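Local coordinates for protein dihydrodipicolinate synthase (Agrobacterium tumefaciens, PDB 3B4U) that probably condenses pyruvate with aspartate semialdehyde, the step that opens the lysine branch of amino acid biosynthesis, at residues Ser8-Thr13 with Gly45-Gly50; Thr13-Asp18 with Asp265-Leu270; Lys243-Pro248 with Val271-Glu276; Val250-Ser255 with Arg279-Ala284. One frame throughout, in Å; residues are numbered along the deposited sequence.

Contact 1 (Ser8-Thr13 with Gly45-Gly50)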
loop_
_atom_site.group_PDB
_atom_site.type_symbol
_atom_site.label_atom_id
_atom_site.label_comp_id
_atom_site.label_asym_id
_atom_site.label_seq_id
_atom_site.Cartn_x
_atom_site.Cartn_y
_atom_site.Cartn_z
ATOM N N SER B 8 14.238 11.097 16.759
ATOM C CA SER B 8 13.739 9.741 16.847
ATOM C C SER B 8 14.500 8.873 15.848
ATOM O O SER B 8 14.662 9.277 14.714
ATOM C CB SER B 8 12.237 9.740 16.547
ATOM O OG SER B 8 11.644 8.491 16.876
ATOM N N ALA B 9 14.939 7.671 16.244
ATOM C CA ALA B 9 15.481 6.733 15.270
ATOM C C ALA B 9 14.360 6.180 14.436
ATOM O O ALA B 9 13.339 5.740 14.982
ATOM C CB ALA B 9 16.205 5.604 15.960
ATOM N N ALA B 10 14.530 6.154 13.117
ATOM C CA ALA B 10 13.619 5.435 12.226
ATOM C C ALA B 10 14.100 3.989 12.324
ATOM O O ALA B 10 14.899 3.512 11.524
ATOM C CB ALA B 10 13.723 5.983 10.782
ATOM N N LEU B 11 13.656 3.279 13.362
ATOM C CA LEU B 11 14.370 2.101 13.833
ATOM C C LEU B 11 14.325 0.988 12.793
ATOM O O LEU B 11 13.269 0.622 12.295
ATOM C CB LEU B 11 13.750 1.597 15.143
ATOM C CG LEU B 11 14.676 0.749 15.983
ATOM C CD1 LEU B 11 15.717 1.604 16.694
ATOM C CD2 LEU B 11 13.874 -0.108 16.967
ATOM N N THR B 12 15.472 0.384 12.536
ATOM C CA THR B 12 15.550 -0.808 11.705
ATOM C C THR B 12 14.972 -2.016 12.454
ATOM O O THR B 12 15.053 -2.115 13.680
ATOM C CB THR B 12 17.017 -1.039 11.299
ATOM O OG1 THR B 12 17.881 -0.882 12.436
ATOM C CG2 THR B 12 17.451 -0.042 10.233
ATOM N N THR B 13 14.434 -2.942 11.666
ATOM C CA THR B 13 13.798 -4.147 12.179
ATOM C C THR B 13 14.691 -5.320 11.823
ATOM O O THR B 13 14.897 -5.575 10.635
ATOM C CB THR B 13 12.411 -4.346 11.569
ATOM O OG1 THR B 13 11.585 -3.205 11.856
ATOM C CG2 THR B 13 11.735 -5.593 12.125
ATOM N N GLY B 45 8.328 2.304 10.681
ATOM C CA GLY B 45 8.385 3.299 9.615
ATOM C C GLY B 45 8.993 2.694 8.365
ATOM O O GLY B 45 9.224 1.488 8.276
ATOM N N THR B 46 9.323 3.548 7.407
ATOM C CA THR B 46 9.892 3.100 6.152
ATOM C C THR B 46 11.205 2.340 6.382
ATOM O O THR B 46 11.404 1.248 5.850
ATOM C CB THR B 46 10.085 4.296 5.229
ATOM O OG1 THR B 46 8.819 4.943 5.009
ATOM C CG2 THR B 46 10.685 3.900 3.888
ATOM N N THR B 47 12.094 2.917 7.188
ATOM C CA THR B 47 13.394 2.324 7.482
ATOM C C THR B 47 13.290 1.057 8.306
ATOM O O THR B 47 14.170 0.212 8.294
ATOM C CB THR B 47 14.315 3.371 8.160
ATOM O OG1 THR B 47 14.301 4.570 7.378
ATOM C CG2 THR B 47 15.739 2.855 8.274
ATOM N N GLY B 48 12.192 0.938 9.032
ATOM C CA GLY B 48 11.815 -0.264 9.759
ATOM C C GLY B 48 11.142 -1.300 8.909
ATOM O O GLY B 48 10.689 -2.303 9.470
ATOM N N GLU B 49 11.002 -1.107 7.610
ATOM C CA GLU B 49 10.285 -2.052 6.784
ATOM C C GLU B 49 8.887 -2.290 7.345
ATOM O O GLU B 49 8.321 -3.376 7.275
ATOM C CB GLU B 49 11.054 -3.368 6.607
ATOM C CG GLU B 49 12.363 -3.173 5.891
ATOM C CD GLU B 49 13.265 -4.373 6.010
ATOM O OE1 GLU B 49 12.993 -5.380 5.313
ATOM O OE2 GLU B 49 14.257 -4.295 6.773
ATOM N N GLY B 50 8.242 -1.221 7.834
ATOM C CA GLY B 50 6.967 -1.377 8.512
ATOM C C GLY B 50 5.883 -1.918 7.616
ATOM O O GLY B 50 5.046 -2.688 8.051
HETATM O O HOH W 1 11.010 2.370 11.876
HETATM O O HOH W 2 14.437 -2.457 8.850
#
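T47 stands side-on against the end of strand 6-10. Its OG1 lies beside the backbone N (chi1 -50°), which puts CG2 anti to that N. This turns the two branches to different atoms of A10. CG2 sits 3.4 Å from A10 O, while OG1 lies 3.7 Å from A10 CB, whose methyl points at the 45-50 loop. The same CG2 meets T12 CG2 tip to tip at 3.9 Å, and the two threonines cross obliquely. T12 and T47 both also pack on V250 of helix 246-258. G48 packs tightly here: its CA is 3.1 Å from L11 O. The 45-50 segment carries the GTTGE sequence of the family, folded as a type I beta turn from T46 to E49. It follows the second strand of the barrel. T46 OG1 bonds to Y139 OH and to Y109 OH of the second subunit, consistent with the Thr-Tyr-Tyr proton relay known in relatives. T13 points back at the turn. Its OG1 donates to G48 O at 2.7 Å, in the carbonyl plane on a lone pair (C=O...OG1 angle 123°). Water 1 joins the segments by accepting from G45 N and donating to L11 O. Water 2 accepts from T13 N and donates to T47 O and to E49 OE2. That E49 oxygen also pairs with K251, which probably keeps the carboxylate charged.

Contact 2 (Thr13-Asp18 with Asp265-Leu270)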
loop_
_atom_site.group_PDB
_atom_site.type_symbol
_atom_site.label_atom_id
_atom_site.label_comp_id
_atom_site.label_asym_id
_atom_site.label_seq_id
_atom_site.Cartn_x
_atom_site.Cartn_y
_atom_site.Cartn_z
ATOM N N THR B 13 14.434 -2.942 11.666
ATOM C CA THR B 13 13.798 -4.147 12.179
ATOM C C THR B 13 14.691 -5.320 11.823
ATOM O O THR B 13 14.897 -5.575 10.635
ATOM C CB THR B 13 12.411 -4.346 11.569
ATOM O OG1 THR B 13 11.585 -3.205 11.856
ATOM C CG2 THR B 13 11.735 -5.593 12.125
ATOM N N PRO B 14 15.225 -6.057 12.817
ATOM C CA PRO B 14 16.096 -7.186 12.536
ATOM C C PRO B 14 15.302 -8.461 12.340
ATOM O O PRO B 14 14.380 -8.732 13.097
ATOM C CB PRO B 14 16.977 -7.271 13.789
ATOM C CG PRO B 14 16.080 -6.800 14.909
ATOM C CD PRO B 14 15.100 -5.812 14.260
ATOM N N PHE B 15 15.700 -9.256 11.352
ATOM C CA PHE B 15 15.074 -10.543 11.058
ATOM C C PHE B 15 16.058 -11.693 11.251
ATOM O O PHE B 15 17.207 -11.608 10.856
ATOM C CB PHE B 15 14.548 -10.591 9.628
ATOM C CG PHE B 15 13.641 -9.455 9.312
ATOM C CD1 PHE B 15 12.362 -9.386 9.864
ATOM C CD2 PHE B 15 14.059 -8.424 8.475
ATOM C CE1 PHE B 15 11.516 -8.301 9.599
ATOM C CE2 PHE B 15 13.223 -7.365 8.211
ATOM C CZ PHE B 15 11.961 -7.302 8.774
ATOM N N LYS B 16 15.559 -12.779 11.830
ATOM C CA LYS B 16 16.324 -14.039 11.912
ATOM C C LYS B 16 16.389 -14.709 10.565
ATOM O O LYS B 16 15.703 -14.322 9.643
ATOM C CB LYS B 16 15.633 -14.974 12.882
ATOM C CG LYS B 16 15.540 -14.422 14.275
ATOM C CD LYS B 16 14.990 -15.468 15.240
ATOM C CE LYS B 16 14.694 -14.843 16.569
ATOM N NZ LYS B 16 15.957 -14.439 17.239
ATOM N N THR B 17 17.239 -15.742 10.442
ATOM C CA THR B 17 17.396 -16.459 9.178
ATOM C C THR B 17 16.087 -17.034 8.699
ATOM O O THR B 17 15.840 -17.038 7.491
ATOM C CB THR B 17 18.435 -17.590 9.283
ATOM O OG1 THR B 17 19.671 -17.030 9.748
ATOM C CG2 THR B 17 18.651 -18.273 7.915
ATOM N N ASP B 18 15.254 -17.486 9.634
ATOM C CA ASP B 18 13.917 -17.971 9.295
ATOM C C ASP B 18 12.885 -16.891 8.919
ATOM O O ASP B 18 11.732 -17.221 8.603
ATOM C CB ASP B 18 13.364 -18.887 10.392
ATOM C CG ASP B 18 12.874 -18.156 11.627
ATOM O OD1 ASP B 18 12.966 -16.912 11.729
ATOM O OD2 ASP B 18 12.346 -18.842 12.523
ATOM N N ASP B 265 20.100 -9.030 6.863
ATOM C CA ASP B 265 18.887 -9.580 6.306
ATOM C C ASP B 265 17.768 -8.544 6.206
ATOM O O ASP B 265 17.516 -7.768 7.141
ATOM C CB ASP B 265 18.407 -10.790 7.123
ATOM C CG ASP B 265 19.186 -12.065 6.825
ATOM O OD1 ASP B 265 20.033 -12.034 5.921
ATOM O OD2 ASP B 265 18.947 -13.058 7.536
ATOM N N VAL B 266 17.096 -8.562 5.065
ATOM C CA VAL B 266 15.923 -7.750 4.835
ATOM C C VAL B 266 14.786 -8.653 4.460
ATOM O O VAL B 266 14.984 -9.801 4.050
ATOM C CB VAL B 266 16.146 -6.702 3.711
ATOM C CG1 VAL B 266 17.171 -5.651 4.168
ATOM C CG2 VAL B 266 16.553 -7.350 2.388
ATOM N N ARG B 267 13.579 -8.152 4.566
ATOM C CA ARG B 267 12.403 -8.904 4.194
ATOM C C ARG B 267 12.016 -8.597 2.763
ATOM O O ARG B 267 12.074 -7.460 2.297
ATOM C CB ARG B 267 11.241 -8.576 5.152
ATOM C CG ARG B 267 10.005 -9.373 5.063
ATOM C CD ARG B 267 9.205 -9.237 6.359
ATOM N NE ARG B 267 9.518 -10.110 7.503
ATOM C CZ ARG B 267 8.741 -10.144 8.609
ATOM N NH1 ARG B 267 7.729 -9.307 8.709
ATOM N NH2 ARG B 267 8.959 -10.975 9.626
ATOM N N ALA B 268 11.597 -9.619 2.035
ATOM C CA ALA B 268 11.044 -9.433 0.710
ATOM C C ALA B 268 9.913 -8.400 0.825
ATOM O O ALA B 268 9.177 -8.399 1.795
ATOM C CB ALA B 268 10.506 -10.778 0.188
ATOM N N PRO B 269 9.755 -7.525 -0.179
ATOM C CA PRO B 269 10.382 -7.551 -1.491
ATOM C C PRO B 269 11.736 -6.859 -1.638
ATOM O O PRO B 269 12.247 -6.756 -2.758
ATOM C CB PRO B 269 9.336 -6.823 -2.319
ATOM C CG PRO B 269 8.846 -5.783 -1.376
ATOM C CD PRO B 269 8.741 -6.464 -0.082
ATOM N N LEU B 270 12.332 -6.411 -0.541
ATOM C CA LEU B 270 13.716 -5.953 -0.567
ATOM C C LEU B 270 14.637 -7.157 -0.728
ATOM O O LEU B 270 14.237 -8.285 -0.432
ATOM C CB LEU B 270 14.054 -5.173 0.695
ATOM C CG LEU B 270 13.211 -3.930 1.002
ATOM C CD1 LEU B 270 13.689 -3.232 2.240
ATOM C CD2 LEU B 270 13.194 -2.960 -0.184
HETATM O O HOH W 3 17.849 -8.076 9.810
HETATM O O HOH W 4 19.444 -12.890 10.018
HETATM O O HOH W 5 16.132 -13.167 7.261
HETATM O O HOH W 6 17.153 -15.165 5.568
HETATM O O HOH W 7 20.783 -15.108 8.604
#
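R267 reaches across the ring of F15 at about a right angle, and each part of its chain meets a different point of that ring. CB lies over one face. It is 4.2 Å from the ring centroid and 27° off the normal, a CH-pi contact. CG stands anti to the backbone N (chi1 -172°), and the chain then bends at chi3 (-85°). CD lies near the CE1-CZ edge, 4.1 Å from F15 CE1. NE comes closest, 3.4 Å from F15 CE1, and CZ follows at 3.5 Å from that same carbon. The guanidinium therefore covers the rim of the ring, not its centre, and runs at a shallow tilt to the ring plane. At the tip, NH1 pairs with E57 and bonds to S52 O, while NH2 bonds to G19 O. These anchors fix the rotation of the group. At the ring edge, near its plane, lies D265 O, 3.8 Å from F15 CD2. Water 3 ties the two backbones, accepting from F15 N and donating to D265 O. Further waters lie between D265 OD2 and residues 15-17, on the exposed side. A268, P269 and L270 pack on the second subunit, with a cis peptide before P269. Here the loop after the first strand of the TIM barrel, at the C-terminal end of the strands, meets the linker between helices 246-258 and 275-289.

Contact 3 (Lys243-Pro248 with Val271-Glu276)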
loop_
_atom_site.group_PDB
_atom_site.type_symbol
_atom_site.label_atom_id
_atom_site.label_comp_id
_atom_site.label_asym_id
_atom_site.label_seq_id
_atom_site.Cartn_x
_atom_site.Cartn_y
_atom_site.Cartn_z
ATOM N N LYS B 243 23.623 5.244 -4.622
ATOM C CA LYS B 243 23.901 4.160 -5.510
ATOM C C LYS B 243 23.161 2.883 -5.080
ATOM O O LYS B 243 23.062 1.990 -5.896
ATOM C CB LYS B 243 25.424 3.860 -5.554
ATOM C CG LYS B 243 26.301 4.856 -6.318
ATOM C CD LYS B 243 27.738 4.347 -6.360
ATOM C CE LYS B 243 28.641 5.217 -7.226
ATOM N NZ LYS B 243 28.662 6.629 -6.780
ATOM N N PHE B 244 22.660 2.795 -3.827
ATOM C CA PHE B 244 22.173 1.535 -3.226
ATOM C C PHE B 244 20.751 1.723 -2.679
ATOM O O PHE B 244 20.387 2.823 -2.261
ATOM C CB PHE B 244 23.155 1.098 -2.118
ATOM C CG PHE B 244 24.613 1.185 -2.513
ATOM C CD1 PHE B 244 25.187 0.213 -3.330
ATOM C CD2 PHE B 244 25.413 2.220 -2.069
ATOM C CE1 PHE B 244 26.530 0.308 -3.705
ATOM C CE2 PHE B 244 26.753 2.318 -2.446
ATOM C CZ PHE B 244 27.307 1.358 -3.260
ATOM N N PRO B 245 19.905 0.655 -2.657
ATOM C CA PRO B 245 18.598 0.778 -1.987
ATOM C C PRO B 245 18.739 1.273 -0.552
ATOM O O PRO B 245 19.599 0.814 0.172
ATOM C CB PRO B 245 18.022 -0.657 -2.056
ATOM C CG PRO B 245 18.537 -1.130 -3.347
ATOM C CD PRO B 245 20.008 -0.675 -3.288
ATOM N N VAL B 246 17.914 2.233 -0.177
ATOM C CA VAL B 246 18.201 3.026 1.025
ATOM C C VAL B 246 18.140 2.202 2.310
ATOM O O VAL B 246 19.073 2.240 3.119
ATOM C CB VAL B 246 17.267 4.282 1.133
ATOM C CG1 VAL B 246 17.618 5.131 2.329
ATOM C CG2 VAL B 246 17.268 5.139 -0.117
ATOM N N THR B 247 17.053 1.474 2.519
ATOM C CA THR B 247 16.886 0.772 3.764
ATOM C C THR B 247 17.888 -0.376 3.924
ATOM O O THR B 247 18.541 -0.499 4.968
ATOM C CB THR B 247 15.415 0.358 3.943
ATOM O OG1 THR B 247 14.616 1.561 4.000
ATOM C CG2 THR B 247 15.224 -0.467 5.219
ATOM N N PRO B 248 18.079 -1.202 2.878
ATOM C CA PRO B 248 19.123 -2.218 3.002
ATOM C C PRO B 248 20.531 -1.626 3.290
ATOM O O PRO B 248 21.290 -2.198 4.065
ATOM C CB PRO B 248 19.036 -2.958 1.660
ATOM C CG PRO B 248 17.584 -2.781 1.208
ATOM C CD PRO B 248 17.292 -1.363 1.639
ATOM N N VAL B 271 15.850 -6.881 -1.181
ATOM C CA VAL B 271 16.890 -7.897 -1.273
ATOM C C VAL B 271 18.163 -7.425 -0.579
ATOM O O VAL B 271 18.404 -6.258 -0.463
ATOM C CB VAL B 271 17.155 -8.303 -2.735
ATOM C CG1 VAL B 271 15.867 -8.905 -3.368
ATOM C CG2 VAL B 271 17.707 -7.202 -3.542
ATOM N N ALA B 272 18.937 -8.402 -0.115
ATOM C CA ALA B 272 20.229 -8.228 0.530
ATOM C C ALA B 272 21.179 -7.392 -0.316
ATOM O O ALA B 272 21.244 -7.572 -1.496
ATOM C CB ALA B 272 20.852 -9.636 0.780
ATOM N N ILE B 273 21.924 -6.476 0.293
ATOM C CA ILE B 273 23.075 -5.857 -0.368
ATOM C C ILE B 273 24.154 -6.928 -0.611
ATOM O O ILE B 273 24.500 -7.667 0.281
ATOM C CB ILE B 273 23.663 -4.735 0.521
ATOM C CG1 ILE B 273 22.644 -3.609 0.775
ATOM C CG2 ILE B 273 24.954 -4.179 -0.092
ATOM C CD1 ILE B 273 22.300 -2.818 -0.418
ATOM N N SER B 274 24.715 -6.974 -1.818
ATOM C CA SER B 274 25.769 -7.965 -2.138
ATOM C C SER B 274 27.086 -7.699 -1.388
ATOM O O SER B 274 27.313 -6.561 -0.942
ATOM C CB SER B 274 26.079 -7.956 -3.622
ATOM O OG SER B 274 26.920 -6.847 -3.918
ATOM N N PRO B 275 27.935 -8.715 -1.208
ATOM C CA PRO B 275 29.210 -8.516 -0.514
ATOM C C PRO B 275 30.045 -7.380 -1.119
ATOM O O PRO B 275 30.557 -6.528 -0.397
ATOM C CB PRO B 275 29.903 -9.883 -0.676
ATOM C CG PRO B 275 28.739 -10.813 -0.730
ATOM C CD PRO B 275 27.735 -10.138 -1.554
ATOM N N GLU B 276 30.173 -7.367 -2.435
ATOM C CA GLU B 276 30.937 -6.318 -3.086
ATOM C C GLU B 276 30.325 -4.943 -2.776
ATOM O O GLU B 276 31.048 -3.992 -2.461
ATOM C CB GLU B 276 30.974 -6.589 -4.591
ATOM C CG GLU B 276 31.673 -5.532 -5.381
ATOM C CD GLU B 276 31.681 -5.790 -6.863
ATOM O OE1 GLU B 276 30.699 -6.359 -7.381
ATOM O OE2 GLU B 276 32.664 -5.375 -7.532
HETATM O O HOH W 8 21.266 -5.155 3.275
#
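Two of the C-terminal helices that follow the barrel start here. P245 is the N-cap of helix 246-258 and S274 the N-cap of helix 275-289, where S274 OG caps the backbone N of D277. I273, just before the second cap, carries the contact. Its CG1 is anti to its own carbonyl carbon (chi1 -62°), and CD1 is then folded back (chi2 -68°). This brings the long branch alongside the ring of P248. I273 CG1 lies 3.8 Å from P248 CB, and I273 CD1 is 3.9 Å from that same CB. CD1 points on to two further groups, 4.3 Å from P245 CD and 4.4 Å from F244 CB. P248 also turns its CG to V271 O, at 3.9 Å. The F244 ring has K243 CB over the centre of one face, and it reaches on to I281. I273 packs in turn on V252 and I281, so it sits between both helices. V271 meets S114 of the second subunit. Water 8 donates to P248 O at 3.1 Å and takes a weak bond from I273 N. P248 lies in the first turn of its helix, where a residue without an N-H costs no helical bond. Between the two segments the direct contacts are van der Waals ones, mostly between apolar carbons, so shape rather than directed bonds sets how they fit; the polar link is one water.

Contact 4 (Val250-Ser255 with Arg279-Ala284)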
loop_
_atom_site.group_PDB
_atom_site.type_symbol
_atom_site.label_atom_id
_atom_site.label_comp_id
_atom_site.label_asym_id
_atom_site.label_seq_id
_atom_site.Cartn_x
_atom_site.Cartn_y
_atom_site.Cartn_z
ATOM N N VAL B 250 21.219 1.255 4.932
ATOM C CA VAL B 250 21.236 1.649 6.322
ATOM C C VAL B 250 21.521 0.459 7.224
ATOM O O VAL B 250 22.333 0.523 8.152
ATOM C CB VAL B 250 19.874 2.302 6.701
ATOM C CG1 VAL B 250 19.720 2.409 8.207
ATOM C CG2 VAL B 250 19.767 3.685 6.094
ATOM N N LYS B 251 20.861 -0.666 6.941
ATOM C CA LYS B 251 21.094 -1.871 7.736
ATOM C C LYS B 251 22.537 -2.374 7.656
ATOM O O LYS B 251 23.107 -2.802 8.659
ATOM C CB LYS B 251 20.083 -2.944 7.353
ATOM C CG LYS B 251 18.652 -2.622 7.818
ATOM C CD LYS B 251 17.649 -3.717 7.403
ATOM C CE LYS B 251 17.181 -4.499 8.613
ATOM N NZ LYS B 251 16.199 -5.536 8.226
ATOM N N VAL B 252 23.140 -2.276 6.475
ATOM C CA VAL B 252 24.562 -2.620 6.331
ATOM C C VAL B 252 25.409 -1.788 7.301
ATOM O O VAL B 252 26.311 -2.294 7.927
ATOM C CB VAL B 252 25.031 -2.387 4.859
ATOM C CG1 VAL B 252 26.547 -2.358 4.748
ATOM C CG2 VAL B 252 24.471 -3.413 3.897
ATOM N N LEU B 253 25.092 -0.507 7.441
ATOM C CA LEU B 253 25.870 0.351 8.326
ATOM C C LEU B 253 25.554 0.153 9.801
ATOM O O LEU B 253 26.432 0.329 10.635
ATOM C CB LEU B 253 25.784 1.809 7.872
ATOM C CG LEU B 253 26.535 2.030 6.546
ATOM C CD1 LEU B 253 26.377 3.471 6.086
ATOM C CD2 LEU B 253 28.037 1.713 6.669
ATOM N N VAL B 254 24.342 -0.277 10.147
ATOM C CA VAL B 254 24.095 -0.736 11.514
ATOM C C VAL B 254 25.009 -1.927 11.809
ATOM O O VAL B 254 25.681 -1.944 12.837
ATOM C CB VAL B 254 22.620 -1.103 11.770
ATOM C CG1 VAL B 254 22.473 -1.596 13.195
ATOM C CG2 VAL B 254 21.755 0.132 11.522
ATOM N N SER B 255 25.073 -2.899 10.901
ATOM C CA SER B 255 25.974 -4.049 11.069
ATOM C C SER B 255 27.424 -3.585 11.191
ATOM O O SER B 255 28.164 -4.063 12.054
ATOM C CB SER B 255 25.840 -5.028 9.903
ATOM O OG SER B 255 24.691 -5.836 10.049
ATOM N N ARG B 279 30.976 -3.782 0.751
ATOM C CA ARG B 279 32.309 -3.237 0.927
ATOM C C ARG B 279 32.369 -1.792 0.429
ATOM O O ARG B 279 33.052 -0.950 1.031
ATOM C CB ARG B 279 33.337 -4.121 0.230
ATOM C CG ARG B 279 33.510 -5.494 0.912
ATOM C CD ARG B 279 34.246 -5.447 2.256
ATOM N NE ARG B 279 35.582 -4.846 2.128
ATOM C CZ ARG B 279 36.491 -4.754 3.107
ATOM N NH1 ARG B 279 36.255 -5.247 4.320
ATOM N NH2 ARG B 279 37.660 -4.175 2.854
ATOM N N GLN B 280 31.653 -1.472 -0.632
ATOM C CA GLN B 280 31.626 -0.092 -1.129
ATOM C C GLN B 280 30.944 0.836 -0.118
ATOM O O GLN B 280 31.411 1.958 0.154
ATOM C CB GLN B 280 30.924 -0.032 -2.477
ATOM C CG GLN B 280 31.609 -0.809 -3.595
ATOM C CD GLN B 280 30.847 -0.747 -4.900
ATOM O OE1 GLN B 280 30.466 0.335 -5.351
ATOM N NE2 GLN B 280 30.646 -1.908 -5.532
ATOM N N ILE B 281 29.851 0.364 0.471
ATOM C CA ILE B 281 29.120 1.156 1.464
ATOM C C ILE B 281 29.960 1.388 2.715
ATOM O O ILE B 281 30.080 2.508 3.215
ATOM C CB ILE B 281 27.842 0.424 1.815
ATOM C CG1 ILE B 281 26.858 0.507 0.651
ATOM C CG2 ILE B 281 27.184 0.999 3.080
ATOM C CD1 ILE B 281 25.698 -0.498 0.766
ATOM N N GLU B 282 30.607 0.336 3.180
ATOM C CA GLU B 282 31.476 0.460 4.347
ATOM C C GLU B 282 32.636 1.404 4.059
ATOM O O GLU B 282 33.000 2.204 4.903
ATOM C CB GLU B 282 31.978 -0.918 4.788
ATOM C CG GLU B 282 30.853 -1.825 5.320
ATOM C CD GLU B 282 31.233 -3.279 5.402
ATOM O OE1 GLU B 282 32.352 -3.628 5.020
ATOM O OE2 GLU B 282 30.384 -4.073 5.849
ATOM N N GLY B 283 33.180 1.336 2.857
ATOM C CA GLY B 283 34.289 2.205 2.482
ATOM C C GLY B 283 33.885 3.669 2.454
ATOM O O GLY B 283 34.642 4.541 2.905
ATOM N N ALA B 284 32.698 3.949 1.910
ATOM C CA ALA B 284 32.177 5.314 1.877
ATOM C C ALA B 284 32.001 5.859 3.301
ATOM O O ALA B 284 32.346 7.018 3.592
ATOM C CB ALA B 284 30.904 5.355 1.154
#
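No aromatic ring lies in the 250-255 or 279-284 segment. The flat group at the contact is the carboxylate of E282. It approaches V252 with one oxygen, OE2, which lies 4.3 Å from V252 CG1. That oxygen is held by a salt bridge to R278 NE, so the charge has its partner within its own helix. The axes of the 250-255 and 279-284 segments pass 9.9 Å apart, with a signed crossing angle of -68°. I281 fills the crossing. Its CG2, anti to the backbone N, comes between V252 and L253. It is 3.8 Å from V252 CG1 and 3.7 Å from L253 CG. L253 spreads its two methyls about this one: CD1 is 4.0 Å and CD2 3.8 Å from I281 CG2. L253 CD2 also lies 4.3 Å from E282 CA, close against the helix backbone. F285 covers L253 further along, and F244 and A249 also touch I281. All four touching residues are buried. The helices are thus joined by dispersion and by the exclusion of water from branched aliphatic groups, and the one charge at the margin is probably neutralised by its arginine.

Contact 1 opens at the first strand and the loop after the second, about 6 Å from the centre of the chain. Contact 2 continues from T13, which it shares with contact 1, and pairs the rest of the loop after the first strand with the linker before helix 275-289; their centres are about 13 Å apart. Contacts 3 and 4, about 9 Å apart, both use helices 246-258 and 275-289. Contact 1 closes before either opens. Contacts 2, 3 and 4 interleave along the chain, and so do contacts 1 and 2. K251 joins the barrel to the C-terminal helices: its NZ meets E49 OE2, T13 O and D265 O. The distant C-terminal chain is thus tied to the loops beside the probable active site.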